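Local coordinates for arsenical resistance operon trans-acting repressor (Bacteroides vulgatus, PDB 3KTB), which probably binds DNA as the repressor of an arsenic-resistance operon, a member of the ArsD family with a thioredoxin-like fold, at residues I9-M14 with V46-L51; M30-V35 with Q89-T94. One frame throughout, in Å; residues are numbered along the deposited sequence.

From the N terminus, strand 7-11 runs into a loop and helix 27-41, and the chain then returns as strand 47-50 beside the first strand; contact 1 closes this loop. Contact 2 opens on the helix between those strands and closes only after the second half of the sheet, strands 78-81 and 84-87, where residues 89-94 lead into helix 94-101. The segments alternate along the chain, so the two loops cross. One ties parallel strands together, the other binds the crossover helix to the C-terminal part. They meet where Tyr91 OH lies 2.6 Å from Asp11 OD1, a probable hydrogen bond.

Contact 1: residues I9-M14 with V46-L51; sequences IFDPAM and VTRHNL
Ile9 pairs with Arg48 and Phe10 with His49 where strands 7-11 and 47-50 run as parallel neighbours in the mixed sheet, and a salt bridge and a side-chain amide extend the pairing beyond the backbone. Ile9 uses both of its peptide groups, N to Thr47 O (2.8 Å) and O from His49 N, before Asp11 N reaches His49 O. On the face that carries Asp11 and Arg48, the arginine grips the carboxylate side-on. Arg48 NE meets the syn lone pair of Asp11 OD2 at 2.8 Å. Arg48 NH2 reaches Asp11 OD1 at 2.9 Å from above the carboxylate plane. The two planes stand 47° apart. Tyr91 is a second partner of Asp11, which should further stabilise the negative charge. On the other face His49 CD2 lies over the Phe10 ring toward its rim, 3.4 Å from Phe10 CE1; Glu8 and Glu54 hold the imidazole nitrogens. Toward Met14, the Asn50 amide stands in for a backbone partner. CG stands anti to Asn50 N (chi1 174°), which carries the amide toward Met14. Asn50 OD1 accepts from Met14 N at 2.9 Å, and Asn50 ND2 donates to Met14 O at 2.8 Å. Met14 and Arg48 also touch helix 27-41, which connects the strands. The arrangement is that of a beta-alpha-beta unit, the N-terminal half of a thioredoxin-like fold.

Contact 2: residues M30-V35 with Q89-T94; sequences MRIAVV and QTYPTT
Arg31 reaches from helix 27-41 to the chain at Pro92, where NH1 and NH2 close end-on upon a single carbonyl oxygen. Arg31 NH1 lies 2.9 Å from Pro92 O, above the carbonyl plane, whereas Arg31 NH2, 3.1 Å from the same oxygen, comes in that plane on a lone pair. The acceptor sits almost in the guanidinium plane, so the group meets the loop with its edge. Arg31 NH2 has a second bond, to Thr94 OG1 at 3.0 Å, and the two side chains run alongside one another in opposing senses. The arginine chain is extended as far as CD, and a bend at chi3 (59°) then turns NE aside. Glu28 forms a salt bridge with NH1, so the same group joins a helix carboxylate to the loop. Beside this polar grip, Ile32 CG2 makes a CH-pi contact over one face of Tyr91, 4.3 Å from the ring centroid, and Ile32 lies roughly perpendicular to Tyr91. One turn on from Arg31, Val35 CG2 packs 3.8 Å from Thr94 OG1. Farther out, Asp11 is the partner of the Tyr91 hydroxyl, and Thr93 N-caps helix 94-101, whose Met97 touches both Val35 and Pro92. The contact thus joins helix 27-41, which packs on the sheet face carrying Ile9 and Arg48, to the loop that leads into helix 94-101, while Met30 and Val34 pack against the same helix of a second subunit.

Contact 1: residues I9-M14 with V46-L51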
loop_
_atom_site.group_PDB
_atom_site.type_symbol
_atom_site.label_atom_id
_atom_site.label_comp_id
_atom_site.label_asym_id
_atom_site.label_seq_id
_atom_site.Cartn_x
_atom_site.Cartn_y
_atom_site.Cartn_z
ATOM N N ILE A 9 -15.165 -12.729 -20.497
ATOM C CA ILE A 9 -16.091 -13.803 -20.177
ATOM C C ILE A 9 -15.707 -14.464 -18.849
ATOM O O ILE A 9 -14.557 -14.885 -18.658
ATOM C CB ILE A 9 -16.100 -14.876 -21.292
ATOM C CG1 ILE A 9 -16.754 -14.324 -22.561
ATOM C CG2 ILE A 9 -16.817 -16.130 -20.821
ATOM C CD1 ILE A 9 -16.578 -15.212 -23.774
ATOM N N PHE A 10 -16.673 -14.555 -17.941
ATOM C CA PHE A 10 -16.463 -15.202 -16.643
ATOM C C PHE A 10 -17.095 -16.579 -16.651
ATOM O O PHE A 10 -18.315 -16.709 -16.572
ATOM C CB PHE A 10 -17.018 -14.316 -15.525
ATOM C CG PHE A 10 -16.278 -13.021 -15.394
ATOM C CD1 PHE A 10 -15.433 -12.791 -14.315
ATOM C CD2 PHE A 10 -16.368 -12.058 -16.394
ATOM C CE1 PHE A 10 -14.712 -11.615 -14.214
ATOM C CE2 PHE A 10 -15.658 -10.878 -16.300
ATOM C CZ PHE A 10 -14.826 -10.654 -15.205
ATOM N N ASP A 11 -16.274 -17.611 -16.803
ATOM C CA ASP A 11 -16.810 -18.963 -16.836
ATOM C C ASP A 11 -17.280 -19.401 -15.449
ATOM O O ASP A 11 -16.912 -18.789 -14.443
ATOM C CB ASP A 11 -15.754 -19.934 -17.342
ATOM C CG ASP A 11 -15.343 -19.652 -18.791
ATOM O OD1 ASP A 11 -16.209 -19.689 -19.686
ATOM O OD2 ASP A 11 -14.145 -19.389 -19.020
ATOM N N PRO A 12 -18.115 -20.454 -15.398
ATOM C CA PRO A 12 -18.295 -21.187 -14.143
ATOM C C PRO A 12 -16.964 -21.788 -13.704
ATOM O O PRO A 12 -15.958 -21.662 -14.424
ATOM C CB PRO A 12 -19.258 -22.312 -14.529
ATOM C CG PRO A 12 -20.015 -21.780 -15.691
ATOM C CD PRO A 12 -19.067 -20.888 -16.437
ATOM N N ALA A 13 -16.957 -22.434 -12.538
ATOM C CA ALA A 13 -15.811 -23.226 -12.126
ATOM C C ALA A 13 -15.757 -24.464 -13.020
ATOM O O ALA A 13 -16.725 -25.232 -13.110
ATOM C CB ALA A 13 -15.910 -23.620 -10.619
HETATM N N MSE A 14 -14.636 -24.640 -13.704
HETATM C CA MSE A 14 -14.472 -25.768 -14.600
HETATM C C MSE A 14 -13.110 -26.394 -14.332
HETATM O O MSE A 14 -12.217 -25.742 -13.790
HETATM C CB MSE A 14 -14.577 -25.310 -16.060
HETATM C CG MSE A 14 -15.874 -24.542 -16.373
HETATM SE SE MSE A 14 -15.970 -24.018 -18.271
HETATM C CE MSE A 14 -14.331 -22.938 -18.409
ATOM N N VAL A 46 -10.196 -11.967 -26.324
ATOM C CA VAL A 46 -11.331 -12.126 -25.425
ATOM C C VAL A 46 -10.803 -12.772 -24.144
ATOM O O VAL A 46 -10.436 -13.948 -24.138
ATOM C CB VAL A 46 -12.419 -13.021 -26.052
ATOM C CG1 VAL A 46 -13.590 -13.158 -25.106
ATOM C CG2 VAL A 46 -12.874 -12.428 -27.364
ATOM N N THR A 47 -10.730 -11.995 -23.070
ATOM C CA THR A 47 -10.178 -12.478 -21.807
ATOM C C THR A 47 -11.214 -13.400 -21.162
ATOM O O THR A 47 -12.408 -13.066 -21.133
ATOM C CB THR A 47 -9.813 -11.281 -20.870
ATOM O OG1 THR A 47 -8.747 -10.517 -21.457
ATOM C CG2 THR A 47 -9.375 -11.770 -19.500
ATOM N N ARG A 48 -10.774 -14.573 -20.699
ATOM C CA ARG A 48 -11.664 -15.510 -20.000
ATOM C C ARG A 48 -11.201 -15.683 -18.587
ATOM O O ARG A 48 -9.989 -15.715 -18.325
ATOM C CB ARG A 48 -11.541 -16.904 -20.571
ATOM C CG ARG A 48 -12.347 -17.205 -21.758
ATOM C CD ARG A 48 -12.141 -18.673 -22.065
ATOM N NE ARG A 48 -13.357 -19.373 -21.720
ATOM C CZ ARG A 48 -13.885 -20.341 -22.444
ATOM N NH1 ARG A 48 -13.263 -20.727 -23.554
ATOM N NH2 ARG A 48 -15.033 -20.909 -22.055
ATOM N N HIS A 49 -12.150 -15.887 -17.684
ATOM C CA HIS A 49 -11.805 -16.329 -16.343
ATOM C C HIS A 49 -12.548 -17.606 -15.964
ATOM O O HIS A 49 -13.695 -17.829 -16.375
ATOM C CB HIS A 49 -12.080 -15.234 -15.312
ATOM C CG HIS A 49 -11.486 -13.914 -15.677
ATOM N ND1 HIS A 49 -10.123 -13.720 -15.787
ATOM C CD2 HIS A 49 -12.065 -12.730 -15.986
ATOM C CE1 HIS A 49 -9.887 -12.468 -16.140
ATOM N NE2 HIS A 49 -11.048 -11.846 -16.268
ATOM N N ASN A 50 -11.878 -18.431 -15.169
ATOM C CA ASN A 50 -12.479 -19.634 -14.606
ATOM C C ASN A 50 -12.593 -19.485 -13.073
ATOM O O ASN A 50 -11.587 -19.273 -12.385
ATOM C CB ASN A 50 -11.611 -20.838 -14.997
ATOM C CG ASN A 50 -12.065 -22.131 -14.356
ATOM O OD1 ASN A 50 -13.114 -22.199 -13.706
ATOM N ND2 ASN A 50 -11.268 -23.179 -14.538
ATOM N N LEU A 51 -13.807 -19.578 -12.534
ATOM C CA LEU A 51 -14.013 -19.401 -11.095
ATOM C C LEU A 51 -13.089 -20.292 -10.239
ATOM O O LEU A 51 -12.535 -19.872 -9.232
ATOM C CB LEU A 51 -15.474 -19.671 -10.735
ATOM C CG LEU A 51 -15.822 -19.590 -9.246
ATOM C CD1 LEU A 51 -15.191 -18.349 -8.607
ATOM C CD2 LEU A 51 -17.345 -19.593 -9.033
#

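Contact 2: residues M30-V35 with Q89-T94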
loop_
_atom_site.group_PDB
_atom_site.type_symbol
_atom_site.label_atom_id
_atom_site.label_comp_id
_atom_site.label_asym_id
_atom_site.label_seq_id
_atom_site.Cartn_x
_atom_site.Cartn_y
_atom_site.Cartn_z
HETATM N N MSE A 30 -17.272 -25.689 -27.083
HETATM C CA MSE A 30 -16.409 -25.795 -28.257
HETATM C C MSE A 30 -16.704 -24.635 -29.211
HETATM O O MSE A 30 -15.785 -24.042 -29.794
HETATM C CB MSE A 30 -16.581 -27.149 -28.947
HETATM C CG MSE A 30 -15.674 -27.392 -30.151
HETATM SE SE MSE A 30 -13.723 -27.421 -29.836
HETATM C CE MSE A 30 -13.348 -29.270 -30.325
ATOM N N ARG A 31 -17.982 -24.278 -29.350
ATOM C CA ARG A 31 -18.322 -23.162 -30.227
ATOM C C ARG A 31 -17.565 -21.889 -29.802
ATOM O O ARG A 31 -16.846 -21.255 -30.602
ATOM C CB ARG A 31 -19.816 -22.908 -30.215
ATOM C CG ARG A 31 -20.238 -21.838 -31.218
ATOM C CD ARG A 31 -21.750 -21.625 -31.209
ATOM N NE ARG A 31 -22.231 -21.226 -29.886
ATOM C CZ ARG A 31 -22.042 -20.016 -29.364
ATOM N NH1 ARG A 31 -22.506 -19.728 -28.156
ATOM N NH2 ARG A 31 -21.382 -19.088 -30.048
ATOM N N ILE A 32 -17.711 -21.525 -28.534
ATOM C CA ILE A 32 -17.095 -20.304 -28.031
ATOM C C ILE A 32 -15.557 -20.364 -28.020
ATOM O O ILE A 32 -14.895 -19.362 -28.322
ATOM C CB ILE A 32 -17.692 -19.867 -26.655
ATOM C CG1 ILE A 32 -17.393 -18.403 -26.393
ATOM C CG2 ILE A 32 -17.179 -20.723 -25.515
ATOM C CD1 ILE A 32 -18.236 -17.470 -27.235
ATOM N N ALA A 33 -14.979 -21.525 -27.709
ATOM C CA ALA A 33 -13.521 -21.650 -27.786
ATOM C C ALA A 33 -13.013 -21.436 -29.212
ATOM O O ALA A 33 -11.958 -20.835 -29.434
ATOM C CB ALA A 33 -13.056 -22.994 -27.248
ATOM N N VAL A 34 -13.755 -21.931 -30.193
ATOM C CA VAL A 34 -13.337 -21.760 -31.582
ATOM C C VAL A 34 -13.411 -20.282 -31.968
ATOM O O VAL A 34 -12.511 -19.754 -32.627
ATOM C CB VAL A 34 -14.235 -22.555 -32.548
ATOM C CG1 VAL A 34 -14.074 -22.018 -33.991
ATOM C CG2 VAL A 34 -13.898 -24.025 -32.470
ATOM N N VAL A 35 -14.493 -19.622 -31.552
ATOM C CA VAL A 35 -14.652 -18.199 -31.809
ATOM C C VAL A 35 -13.484 -17.428 -31.183
ATOM O O VAL A 35 -12.843 -16.620 -31.844
ATOM C CB VAL A 35 -15.996 -17.688 -31.277
ATOM C CG1 VAL A 35 -15.957 -16.171 -31.063
ATOM C CG2 VAL A 35 -17.157 -18.094 -32.235
ATOM N N GLN A 89 -25.996 -16.944 -17.924
ATOM C CA GLN A 89 -26.420 -18.348 -17.980
ATOM C C GLN A 89 -25.858 -19.114 -19.183
ATOM O O GLN A 89 -25.553 -20.302 -19.075
ATOM C CB GLN A 89 -27.953 -18.494 -17.877
ATOM C CG GLN A 89 -28.729 -18.230 -19.173
ATOM C CD GLN A 89 -30.241 -18.187 -18.971
ATOM O OE1 GLN A 89 -31.003 -18.107 -19.939
ATOM N NE2 GLN A 89 -30.681 -18.237 -17.712
ATOM N N THR A 90 -25.716 -18.417 -20.313
ATOM C CA THR A 90 -25.299 -19.014 -21.581
ATOM C C THR A 90 -24.164 -18.212 -22.225
ATOM O O THR A 90 -23.983 -17.020 -21.933
ATOM C CB THR A 90 -26.471 -19.066 -22.589
ATOM O OG1 THR A 90 -26.907 -17.734 -22.876
ATOM C CG2 THR A 90 -27.647 -19.871 -22.033
ATOM N N TYR A 91 -23.410 -18.857 -23.113
ATOM C CA TYR A 91 -22.343 -18.156 -23.830
ATOM C C TYR A 91 -22.924 -17.354 -24.971
ATOM O O TYR A 91 -23.850 -17.820 -25.630
ATOM C CB TYR A 91 -21.287 -19.136 -24.361
ATOM C CG TYR A 91 -20.492 -19.736 -23.234
ATOM C CD1 TYR A 91 -19.487 -18.998 -22.621
ATOM C CD2 TYR A 91 -20.767 -21.010 -22.750
ATOM C CE1 TYR A 91 -18.757 -19.513 -21.576
ATOM C CE2 TYR A 91 -20.046 -21.529 -21.686
ATOM C CZ TYR A 91 -19.039 -20.766 -21.107
ATOM O OH TYR A 91 -18.292 -21.231 -20.056
ATOM N N PRO A 92 -22.370 -16.154 -25.215
ATOM C CA PRO A 92 -22.806 -15.300 -26.318
ATOM C C PRO A 92 -22.866 -16.078 -27.618
ATOM O O PRO A 92 -21.985 -16.874 -27.909
ATOM C CB PRO A 92 -21.690 -14.252 -26.408
ATOM C CG PRO A 92 -21.165 -14.165 -25.037
ATOM C CD PRO A 92 -21.208 -15.578 -24.513
ATOM N N THR A 93 -23.905 -15.834 -28.401
ATOM C CA THR A 93 -23.994 -16.406 -29.730
ATOM C C THR A 93 -22.886 -15.879 -30.627
ATOM O O THR A 93 -22.320 -14.800 -30.397
ATOM C CB THR A 93 -25.330 -16.032 -30.398
ATOM O OG1 THR A 93 -25.386 -14.611 -30.593
ATOM C CG2 THR A 93 -26.488 -16.478 -29.529
ATOM N N THR A 94 -22.602 -16.640 -31.678
ATOM C CA THR A 94 -21.639 -16.212 -32.668
ATOM C C THR A 94 -22.080 -14.911 -33.357
ATOM O O THR A 94 -21.243 -14.058 -33.683
ATOM C CB THR A 94 -21.314 -17.345 -33.672
ATOM O OG1 THR A 94 -20.915 -18.516 -32.940
ATOM C CG2 THR A 94 -20.155 -16.934 -34.612
#